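Cyclopropane mycolic acid synthase MmaA2 (Mycobacterium tuberculosis, PDB 1TPY) transfers a methylene group from S-adenosyl-L-methionine to a double bond of mycolic acids, forming the cis cyclopropane ring at the distal position of the alpha class. Local coordinates at residues D87-G92 and P113-V118; V130-S135 and I157-G162; L238-L243 and K264-C269. All coordinates share one frame; numbering follows the deposited sequence.

Contacts 1 and 2 both reach the same sheet of the Rossmann-like methyltransferase domain: contact 1 pairs strand 116-120, one of its two edge strands, with strand 89-94, and contact 2 seats the loop behind helix 147-157 against the start of strand 132-136. Their centres lie about 14 Å apart, their nearest atoms about 5 Å. S-adenosyl-L-homocysteine lies about 8 Å from G92 of contact 1 and about 10 Å from the side chain of I133 of contact 2. Contact 3 is across the chain's centre, its own centre about 33 and 34 Å from those of contacts 1 and 2; its helices line the cetyl-trimethyl-ammonium pocket, probably that of the lipid substrate, and the W239 side chain comes within about 7 Å of the cofactor product.

Contact 1 of 3, residues D87-G92 and P113-V118; sequences DVNVVG and PRDRRV
R114 has CG anti to its carbonyl carbon (chi1 -59°) and its chain then bends at chi2 and chi3, which folds it against D87, whose own CG is anti to the backbone N (chi1 -169°). OD2 of D87 meets NH1 of R114 at 3.0 Å near the edge of the guanidinium, a salt bridge whose hydrogen bond is weak, bent to 123° at the hydrogen. The flexible arginine also lays methylenes beside the carboxylate, and NH1 adds a weak bond to D87 O. Next along the chain, OD1 of N89 accepts a hydrogen bond from the backbone N of D115 at 2.9 Å; the short amide thus stands in for a main-chain carbonyl just before the strands pair. From there the backbones run parallel as the two strands of a right-handed beta-alpha-beta unit of the Rossmann-like methyltransferase fold, connected by helix 97-108. V90 N donates to D115 O, R117 N to V90 O, and G92 N to R117 O at 2.9 Å. On one side of the sheet, V90 presses CG2 to CB of R116 at 3.5 Å, its beta-branched bulk also reaching F107 of the helix. On the other, V91 CG2 lies over a face of the R117 guanidinium, 4.0 Å from NH1, while E128 takes the charge of R117 in a salt bridge. R116, extended from CG to NE, gives NH1 to R114 O, which lies in the guanidinium plane, and NE to F107 O.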
loop_
_atom_site.group_PDB
_atom_site.type_symbol
_atom_site.label_atom_id
_atom_site.label_comp_id
_atom_site.label_asym_id
_atom_site.label_seq_id
_atom_site.Cartn_x
_atom_site.Cartn_y
_atom_site.Cartn_z
ATOM N N ASP A 87 13.360 6.713 -15.149
ATOM C CA ASP A 87 12.968 7.311 -16.418
ATOM C C ASP A 87 11.961 6.462 -17.199
ATOM O O ASP A 87 12.131 6.214 -18.396
ATOM C CB ASP A 87 14.222 7.566 -17.265
ATOM C CG ASP A 87 13.941 8.429 -18.475
ATOM O OD1 ASP A 87 13.180 9.410 -18.335
ATOM O OD2 ASP A 87 14.489 8.135 -19.557
ATOM N N VAL A 88 10.918 6.009 -16.508
ATOM C CA VAL A 88 9.865 5.223 -17.130
ATOM C C VAL A 88 8.594 6.080 -17.172
ATOM O O VAL A 88 8.469 7.055 -16.425
ATOM C CB VAL A 88 9.558 3.922 -16.329
ATOM C CG1 VAL A 88 10.787 3.030 -16.282
ATOM C CG2 VAL A 88 9.089 4.262 -14.919
ATOM N N ASN A 89 7.671 5.739 -18.065
ATOM C CA ASN A 89 6.404 6.460 -18.146
ATOM C C ASN A 89 5.578 5.821 -17.041
ATOM O O ASN A 89 5.834 4.670 -16.674
ATOM C CB ASN A 89 5.728 6.219 -19.497
ATOM C CG ASN A 89 6.589 6.654 -20.665
ATOM O OD1 ASN A 89 6.955 7.816 -20.775
ATOM N ND2 ASN A 89 6.920 5.716 -21.543
ATOM N N VAL A 90 4.593 6.539 -16.509
ATOM C CA VAL A 90 3.789 5.969 -15.432
ATOM C C VAL A 90 2.274 6.093 -15.582
ATOM O O VAL A 90 1.754 7.053 -16.155
ATOM C CB VAL A 90 4.185 6.579 -14.058
ATOM C CG1 VAL A 90 5.662 6.330 -13.771
ATOM C CG2 VAL A 90 3.895 8.064 -14.051
ATOM N N VAL A 91 1.573 5.101 -15.047
ATOM C CA VAL A 91 0.122 5.078 -15.064
ATOM C C VAL A 91 -0.287 4.638 -13.672
ATOM O O VAL A 91 0.118 3.567 -13.222
ATOM C CB VAL A 91 -0.433 4.052 -16.060
ATOM C CG1 VAL A 91 -1.954 4.065 -15.998
ATOM C CG2 VAL A 91 0.068 4.358 -17.476
ATOM N N GLY A 92 -1.080 5.458 -12.993
ATOM C CA GLY A 92 -1.507 5.109 -11.656
ATOM C C GLY A 92 -3.004 4.933 -11.525
ATOM O O GLY A 92 -3.781 5.647 -12.165
ATOM N N PRO A 113 9.634 14.844 -19.593
ATOM C CA PRO A 113 9.059 14.458 -20.882
ATOM C C PRO A 113 8.313 13.118 -20.822
ATOM O O PRO A 113 7.583 12.759 -21.749
ATOM C CB PRO A 113 10.285 14.405 -21.790
ATOM C CG PRO A 113 11.347 13.892 -20.857
ATOM C CD PRO A 113 11.103 14.703 -19.603
ATOM N N ARG A 114 8.491 12.387 -19.724
ATOM C CA ARG A 114 7.852 11.082 -19.559
ATOM C C ARG A 114 6.339 11.193 -19.431
ATOM O O ARG A 114 5.828 12.105 -18.784
ATOM C CB ARG A 114 8.407 10.370 -18.320
ATOM C CG ARG A 114 9.910 10.113 -18.328
ATOM C CD ARG A 114 10.313 8.880 -19.137
ATOM N NE ARG A 114 10.012 9.011 -20.557
ATOM C CZ ARG A 114 10.811 8.588 -21.534
ATOM N NH1 ARG A 114 11.969 8.004 -21.254
ATOM N NH2 ARG A 114 10.448 8.747 -22.800
ATOM N N ASP A 115 5.625 10.262 -20.054
ATOM C CA ASP A 115 4.172 10.253 -19.987
ATOM C C ASP A 115 3.739 9.874 -18.574
ATOM O O ASP A 115 4.370 9.050 -17.915
ATOM C CB ASP A 115 3.598 9.261 -20.996
ATOM C CG ASP A 115 3.992 9.592 -22.427
ATOM O OD1 ASP A 115 3.835 10.765 -22.836
ATOM O OD2 ASP A 115 4.454 8.675 -23.143
ATOM N N ARG A 116 2.658 10.480 -18.107
ATOM C CA ARG A 116 2.181 10.208 -16.763
ATOM C C ARG A 116 0.713 10.545 -16.602
ATOM O O ARG A 116 0.276 11.643 -16.939
ATOM C CB ARG A 116 3.001 11.017 -15.755
ATOM C CG ARG A 116 3.006 12.507 -16.044
ATOM C CD ARG A 116 4.096 13.242 -15.281
ATOM N NE ARG A 116 4.019 14.684 -15.509
ATOM C CZ ARG A 116 4.332 15.293 -16.649
ATOM N NH1 ARG A 116 4.763 14.594 -17.692
ATOM N NH2 ARG A 116 4.196 16.608 -16.750
ATOM N N ARG A 117 -0.049 9.590 -16.087
ATOM C CA ARG A 117 -1.461 9.811 -15.845
ATOM C C ARG A 117 -1.947 8.992 -14.662
ATOM O O ARG A 117 -1.325 8.008 -14.260
ATOM C CB ARG A 117 -2.292 9.482 -17.084
ATOM C CG ARG A 117 -2.059 8.118 -17.647
ATOM C CD ARG A 117 -2.892 7.888 -18.908
ATOM N NE ARG A 117 -2.399 6.718 -19.620
ATOM C CZ ARG A 117 -3.109 5.623 -19.877
ATOM N NH1 ARG A 117 -2.538 4.626 -20.528
ATOM N NH2 ARG A 117 -4.381 5.526 -19.502
ATOM N N VAL A 118 -3.062 9.434 -14.098
ATOM C CA VAL A 118 -3.676 8.775 -12.963
ATOM C C VAL A 118 -5.144 8.611 -13.314
ATOM O O VAL A 118 -5.770 9.536 -13.816
ATOM C CB VAL A 118 -3.533 9.627 -11.689
ATOM C CG1 VAL A 118 -4.100 11.014 -11.927
ATOM C CG2 VAL A 118 -4.230 8.950 -10.523
#

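Contact 2 of 3, residues V130-S135 and I157-G162; sequences VDRIVS and ILPPDG
V130 and I157 meet through backbone and side chain at once, where helix 147-157 ends and the chain turns back toward the sheet in the beta-alpha-beta crossover from strand 132-136 to strand 163-171, part of the Rossmann-like methyltransferase fold. The N-H of V130 points almost straight at I157 O (2.9 Å, 171°). Beside this bond, I157 holds CG1 between its backbone N and carbonyl carbon (chi1 69°), which lets CD1 reach both CG2 of V130, at 3.8 Å, and CD1 of I133. I133 completes the apolar cluster, its CD1 meeting CG of L158 at 3.6 Å. Methyl-tipped valine, isoleucine and leucine suit this buried place, packing the helix end closely against the start of the strand and the residue just before it. CD2 of L158 packs on the backbone of D131 and R132. P159, which has no N-H to satisfy, follows with its ring CD 3.0 Å from V130 O, then starts a type I turn closed by G162 N to P159 O.

Farther out, R132 bends at chi2 (-70°) to bring its guanidinium against this turn, with D161 O and G162 CA over one face. The salt bridge from R132 NH2 to D161 OD2 is long, and a water mediates between the same two atoms, accepting from NH2 and donating to OD2. NH1 of R132 grips D131 O at 2.6 Å; that oxygen is in the guanidinium plane, but the N-H comes from above the carbonyl plane. Beyond the two segments, NE of R132 bonds L60 O, and D131 OD1 accepts a hydrogen bond from T67 N of the neighbouring strand 67-71.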
loop_
_atom_site.group_PDB
_atom_site.type_symbol
_atom_site.label_atom_id
_atom_site.label_comp_id
_atom_site.label_asym_id
_atom_site.label_seq_id
_atom_site.Cartn_x
_atom_site.Cartn_y
_atom_site.Cartn_z
ATOM N N VAL A 130 1.085 -3.080 -20.066
ATOM C CA VAL A 130 2.093 -2.310 -19.344
ATOM C C VAL A 130 3.343 -3.174 -19.213
ATOM O O VAL A 130 3.276 -4.394 -19.364
ATOM C CB VAL A 130 1.594 -1.888 -17.948
ATOM C CG1 VAL A 130 0.307 -1.071 -18.086
ATOM C CG2 VAL A 130 1.370 -3.121 -17.077
ATOM N N ASP A 131 4.481 -2.552 -18.934
ATOM C CA ASP A 131 5.729 -3.300 -18.826
ATOM C C ASP A 131 6.029 -3.867 -17.453
ATOM O O ASP A 131 6.557 -4.969 -17.333
ATOM C CB ASP A 131 6.873 -2.419 -19.296
ATOM C CG ASP A 131 6.707 -2.008 -20.739
ATOM O OD1 ASP A 131 6.770 -0.797 -21.034
ATOM O OD2 ASP A 131 6.503 -2.915 -21.576
ATOM N N ARG A 132 5.694 -3.119 -16.415
ATOM C CA ARG A 132 5.932 -3.580 -15.060
ATOM C C ARG A 132 4.808 -3.070 -14.172
ATOM O O ARG A 132 4.121 -2.109 -14.522
ATOM C CB ARG A 132 7.284 -3.068 -14.570
ATOM C CG ARG A 132 8.485 -3.639 -15.329
ATOM C CD ARG A 132 8.690 -5.123 -15.023
ATOM N NE ARG A 132 9.900 -5.660 -15.647
ATOM C CZ ARG A 132 10.013 -5.977 -16.935
ATOM N NH1 ARG A 132 8.983 -5.824 -17.760
ATOM N NH2 ARG A 132 11.167 -6.433 -17.402
ATOM N N ILE A 133 4.602 -3.731 -13.040
ATOM C CA ILE A 133 3.556 -3.329 -12.118
ATOM C C ILE A 133 4.066 -3.273 -10.689
ATOM O O ILE A 133 4.756 -4.186 -10.226
ATOM C CB ILE A 133 2.354 -4.306 -12.132
ATOM C CG1 ILE A 133 1.738 -4.389 -13.529
ATOM C CG2 ILE A 133 1.297 -3.837 -11.140
ATOM C CD1 ILE A 133 0.771 -5.549 -13.683
ATOM N N VAL A 134 3.743 -2.184 -10.004
ATOM C CA VAL A 134 4.098 -2.042 -8.607
ATOM C C VAL A 134 2.787 -1.777 -7.869
ATOM O O VAL A 134 1.923 -1.039 -8.350
ATOM C CB VAL A 134 5.077 -0.869 -8.357
ATOM C CG1 VAL A 134 4.453 0.445 -8.769
ATOM C CG2 VAL A 134 5.465 -0.837 -6.889
ATOM N N SER A 135 2.619 -2.418 -6.727
ATOM C CA SER A 135 1.420 -2.222 -5.930
ATOM C C SER A 135 1.849 -2.347 -4.484
ATOM O O SER A 135 2.263 -3.416 -4.034
ATOM C CB SER A 135 0.356 -3.271 -6.256
ATOM O OG SER A 135 -0.841 -2.967 -5.564
ATOM N N ILE A 157 -1.980 -8.227 -18.511
ATOM C CA ILE A 157 -1.425 -6.983 -19.036
ATOM C C ILE A 157 0.096 -6.866 -19.082
ATOM O O ILE A 157 0.624 -5.967 -19.736
ATOM C CB ILE A 157 -2.000 -5.747 -18.293
ATOM C CG1 ILE A 157 -1.490 -5.692 -16.853
ATOM C CG2 ILE A 157 -3.523 -5.810 -18.298
ATOM C CD1 ILE A 157 -2.005 -4.487 -16.078
ATOM N N LEU A 158 0.799 -7.768 -18.408
ATOM C CA LEU A 158 2.263 -7.736 -18.406
ATOM C C LEU A 158 2.861 -8.441 -19.614
ATOM O O LEU A 158 2.263 -9.359 -20.166
ATOM C CB LEU A 158 2.815 -8.409 -17.148
ATOM C CG LEU A 158 2.803 -7.630 -15.837
ATOM C CD1 LEU A 158 3.269 -8.540 -14.709
ATOM C CD2 LEU A 158 3.703 -6.418 -15.958
ATOM N N PRO A 159 4.056 -8.014 -20.045
ATOM C CA PRO A 159 4.679 -8.668 -21.198
ATOM C C PRO A 159 5.089 -10.081 -20.769
ATOM O O PRO A 159 5.027 -10.414 -19.586
ATOM C CB PRO A 159 5.868 -7.761 -21.506
ATOM C CG PRO A 159 6.242 -7.232 -20.150
ATOM C CD PRO A 159 4.899 -6.914 -19.541
ATOM N N PRO A 160 5.509 -10.929 -21.721
ATOM C CA PRO A 160 5.911 -12.301 -21.386
ATOM C C PRO A 160 6.982 -12.453 -20.304
ATOM O O PRO A 160 7.026 -13.466 -19.607
ATOM C CB PRO A 160 6.347 -12.872 -22.739
ATOM C CG PRO A 160 6.776 -11.660 -23.507
ATOM C CD PRO A 160 5.713 -10.660 -23.154
ATOM N N ASP A 161 7.837 -11.447 -20.160
ATOM C CA ASP A 161 8.900 -11.479 -19.156
ATOM C C ASP A 161 8.646 -10.377 -18.135
ATOM O O ASP A 161 9.578 -9.853 -17.528
ATOM C CB ASP A 161 10.240 -11.224 -19.826
ATOM C CG ASP A 161 10.340 -9.825 -20.369
ATOM O OD1 ASP A 161 9.332 -9.350 -20.938
ATOM O OD2 ASP A 161 11.412 -9.199 -20.227
ATOM N N GLY A 162 7.379 -10.022 -17.962
ATOM C CA GLY A 162 7.032 -8.968 -17.030
ATOM C C GLY A 162 7.207 -9.364 -15.580
ATOM O O GLY A 162 7.299 -10.543 -15.249
HETATM O O HOH W 1 12.719 -6.640 -19.937
#

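Contact 3 of 3, residues L238-L243 and K264-C269; sequences LWAEAL and KYLTGC. With 16A (cetyl-trimethyl-ammonium), chain D.
One leucine carries most of this helix pairing: L266 meets W239, A240 and L243, and the two segments bury only 215 Å² between them. Its CG is anti to the carbonyl carbon (chi1 -62°), which directs CD1 at the other helix's backbone, 3.6 Å from CA of A240. The small alanine suits this spot, since its single methyl lets the leucine approach the main chain; A240 CB touches L266 CB at 3.9 Å and also CG2 of T267. W239 and L243 each cross L266 at about a right angle, CD1 of L266 lying 4.1 Å from W239 CB and 4.0 Å from L243 CD2. The helix segments run roughly antiparallel, at 151°, their axes 8.8 Å apart.

Beyond L266 the helices present aromatic groups and a thiol to the bound cetyl-trimethyl-ammonium. W239 turns its ring edge to the tail, CZ3 lying 4.0 Å from ligand C1, and Y265 likewise offers its edge to C2. L266 CD2 sits over one face of the Y265 ring, and the phenol OH hydrogen-bonds to OH of Y33, which binds S-adenosylmethionine and packs edge-to-face with W239. Flat, largely apolar rings fit an alkyl chain. C269, an active-site residue by similarity, has SG 3.6 Å from ligand C3, in the detergent-tail pocket that probably takes the substrate's acyl chain, as in related mycolic acid cyclopropane synthases.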
loop_
_atom_site.group_PDB
_atom_site.type_symbol
_atom_site.label_atom_id
_atom_site.label_comp_id
_atom_site.label_asym_id
_atom_site.label_seq_id
_atom_site.Cartn_x
_atom_site.Cartn_y
_atom_site.Cartn_z
ATOM N N LEU A 238 5.966 6.410 14.302
ATOM C CA LEU A 238 6.257 7.729 13.760
ATOM C C LEU A 238 4.987 8.441 13.289
ATOM O O LEU A 238 4.817 9.638 13.537
ATOM C CB LEU A 238 7.285 7.608 12.630
ATOM C CG LEU A 238 8.682 7.225 13.134
ATOM C CD1 LEU A 238 9.537 6.753 11.989
ATOM C CD2 LEU A 238 9.332 8.420 13.826
ATOM N N TRP A 239 4.093 7.709 12.628
ATOM C CA TRP A 239 2.843 8.303 12.165
ATOM C C TRP A 239 2.011 8.699 13.377
ATOM O O TRP A 239 1.467 9.793 13.434
ATOM C CB TRP A 239 2.033 7.317 11.316
ATOM C CG TRP A 239 2.553 7.089 9.940
ATOM C CD1 TRP A 239 3.407 7.895 9.227
ATOM C CD2 TRP A 239 2.211 6.004 9.075
ATOM N NE1 TRP A 239 3.613 7.372 7.974
ATOM C CE2 TRP A 239 2.892 6.211 7.853
ATOM C CE3 TRP A 239 1.393 4.873 9.212
ATOM C CZ2 TRP A 239 2.782 5.328 6.777
ATOM C CZ3 TRP A 239 1.282 3.995 8.146
ATOM C CH2 TRP A 239 1.974 4.227 6.940
ATOM N N ALA A 240 1.918 7.795 14.345
ATOM C CA ALA A 240 1.152 8.057 15.553
ATOM C C ALA A 240 1.670 9.308 16.261
ATOM O O ALA A 240 0.899 10.191 16.628
ATOM C CB ALA A 240 1.238 6.857 16.488
ATOM N N GLU A 241 2.983 9.365 16.452
ATOM C CA GLU A 241 3.628 10.487 17.121
ATOM C C GLU A 241 3.387 11.812 16.405
ATOM O O GLU A 241 3.109 12.829 17.043
ATOM C CB GLU A 241 5.129 10.218 17.232
ATOM C CG GLU A 241 5.952 11.374 17.770
ATOM C CD GLU A 241 7.403 10.977 18.013
ATOM O OE1 GLU A 241 8.051 10.457 17.078
ATOM O OE2 GLU A 241 7.896 11.183 19.142
ATOM N N ALA A 242 3.493 11.804 15.080
ATOM C CA ALA A 242 3.278 13.027 14.319
ATOM C C ALA A 242 1.848 13.507 14.515
ATOM O O ALA A 242 1.614 14.689 14.785
ATOM C CB ALA A 242 3.556 12.788 12.845
ATOM N N LEU A 243 0.889 12.594 14.377
ATOM C CA LEU A 243 -0.511 12.965 14.549
ATOM C C LEU A 243 -0.707 13.544 15.941
ATOM O O LEU A 243 -1.332 14.588 16.106
ATOM C CB LEU A 243 -1.430 11.753 14.367
ATOM C CG LEU A 243 -2.926 12.005 14.594
ATOM C CD1 LEU A 243 -3.406 13.190 13.744
ATOM C CD2 LEU A 243 -3.704 10.751 14.238
ATOM N N LYS A 264 -5.973 5.637 17.920
ATOM C CA LYS A 264 -6.299 4.287 18.368
ATOM C C LYS A 264 -5.876 3.293 17.289
ATOM O O LYS A 264 -5.320 2.232 17.586
ATOM C CB LYS A 264 -7.809 4.166 18.619
ATOM C CG LYS A 264 -8.276 2.768 19.029
ATOM C CD LYS A 264 -9.779 2.748 19.280
ATOM C CE LYS A 264 -10.290 1.332 19.537
ATOM N NZ LYS A 264 -11.757 1.326 19.852
ATOM N N TYR A 265 -6.135 3.646 16.033
ATOM C CA TYR A 265 -5.779 2.777 14.920
ATOM C C TYR A 265 -4.267 2.699 14.724
ATOM O O TYR A 265 -3.712 1.610 14.609
ATOM C CB TYR A 265 -6.493 3.249 13.640
ATOM C CG TYR A 265 -5.670 3.320 12.363
ATOM C CD1 TYR A 265 -4.926 2.229 11.908
ATOM C CD2 TYR A 265 -5.684 4.477 11.578
ATOM C CE1 TYR A 265 -4.218 2.287 10.706
ATOM C CE2 TYR A 265 -4.983 4.546 10.371
ATOM C CZ TYR A 265 -4.252 3.449 9.944
ATOM O OH TYR A 265 -3.554 3.528 8.763
ATOM N N LEU A 266 -3.595 3.843 14.716
ATOM C CA LEU A 266 -2.151 3.841 14.510
ATOM C C LEU A 266 -1.385 3.099 15.606
ATOM O O LEU A 266 -0.547 2.252 15.308
ATOM C CB LEU A 266 -1.630 5.278 14.381
ATOM C CG LEU A 266 -2.168 6.104 13.205
ATOM C CD1 LEU A 266 -1.583 7.505 13.286
ATOM C CD2 LEU A 266 -1.809 5.454 11.866
ATOM N N THR A 267 -1.665 3.415 16.867
ATOM C CA THR A 267 -0.973 2.763 17.975
ATOM C C THR A 267 -1.363 1.294 18.083
ATOM O O THR A 267 -0.532 0.455 18.416
ATOM C CB THR A 267 -1.260 3.465 19.324
ATOM O OG1 THR A 267 -2.674 3.550 19.532
ATOM C CG2 THR A 267 -0.674 4.867 19.329
ATOM N N GLY A 268 -2.625 0.983 17.798
ATOM C CA GLY A 268 -3.062 -0.397 17.868
ATOM C C GLY A 268 -2.306 -1.275 16.881
ATOM O O GLY A 268 -1.805 -2.346 17.242
ATOM N N CYS A 269 -2.213 -0.821 15.632
ATOM C CA CYS A 269 -1.514 -1.576 14.602
ATOM C C CYS A 269 -0.034 -1.725 14.923
ATOM O O CYS A 269 0.568 -2.759 14.629
ATOM C CB CYS A 269 -1.691 -0.909 13.238
ATOM S SG CYS A 269 -3.390 -0.961 12.633
HETATM C C1 16A D . -0.953 0.795 8.779
HETATM C C2 16A D . -2.143 -0.144 8.586
HETATM C C3 16A D . -1.927 -1.450 9.368
HETATM C C4 16A D . -3.057 -2.466 9.274
HETATM C C5 16A D . -2.693 -3.706 10.107
HETATM C C6 16A D . -3.739 -4.832 10.113
HETATM C C7 16A D . -5.127 -4.555 10.742
HETATM C C8 16A D . -6.303 -5.479 10.341
HETATM C C9 16A D . -6.544 -5.704 8.829
HETATM C C10 16A D . -6.943 -4.461 7.999
HETATM C C11 16A D . -6.728 -4.567 6.468
HETATM C C12 16A D . -6.705 -3.227 5.715
HETATM C C13 16A D . -5.277 -2.780 5.379
HETATM C C14 16A D . -5.264 -1.404 4.718
HETATM C C15 16A D . -3.799 -0.937 4.673
HETATM C C16 16A D . -3.776 0.514 4.151
HETATM N N1 16A D . -2.553 1.410 3.977
HETATM C C17 16A D . -2.546 2.695 3.586
HETATM C C18 16A D . -1.718 1.429 5.239
HETATM C C19 16A D . -1.649 0.787 2.936
#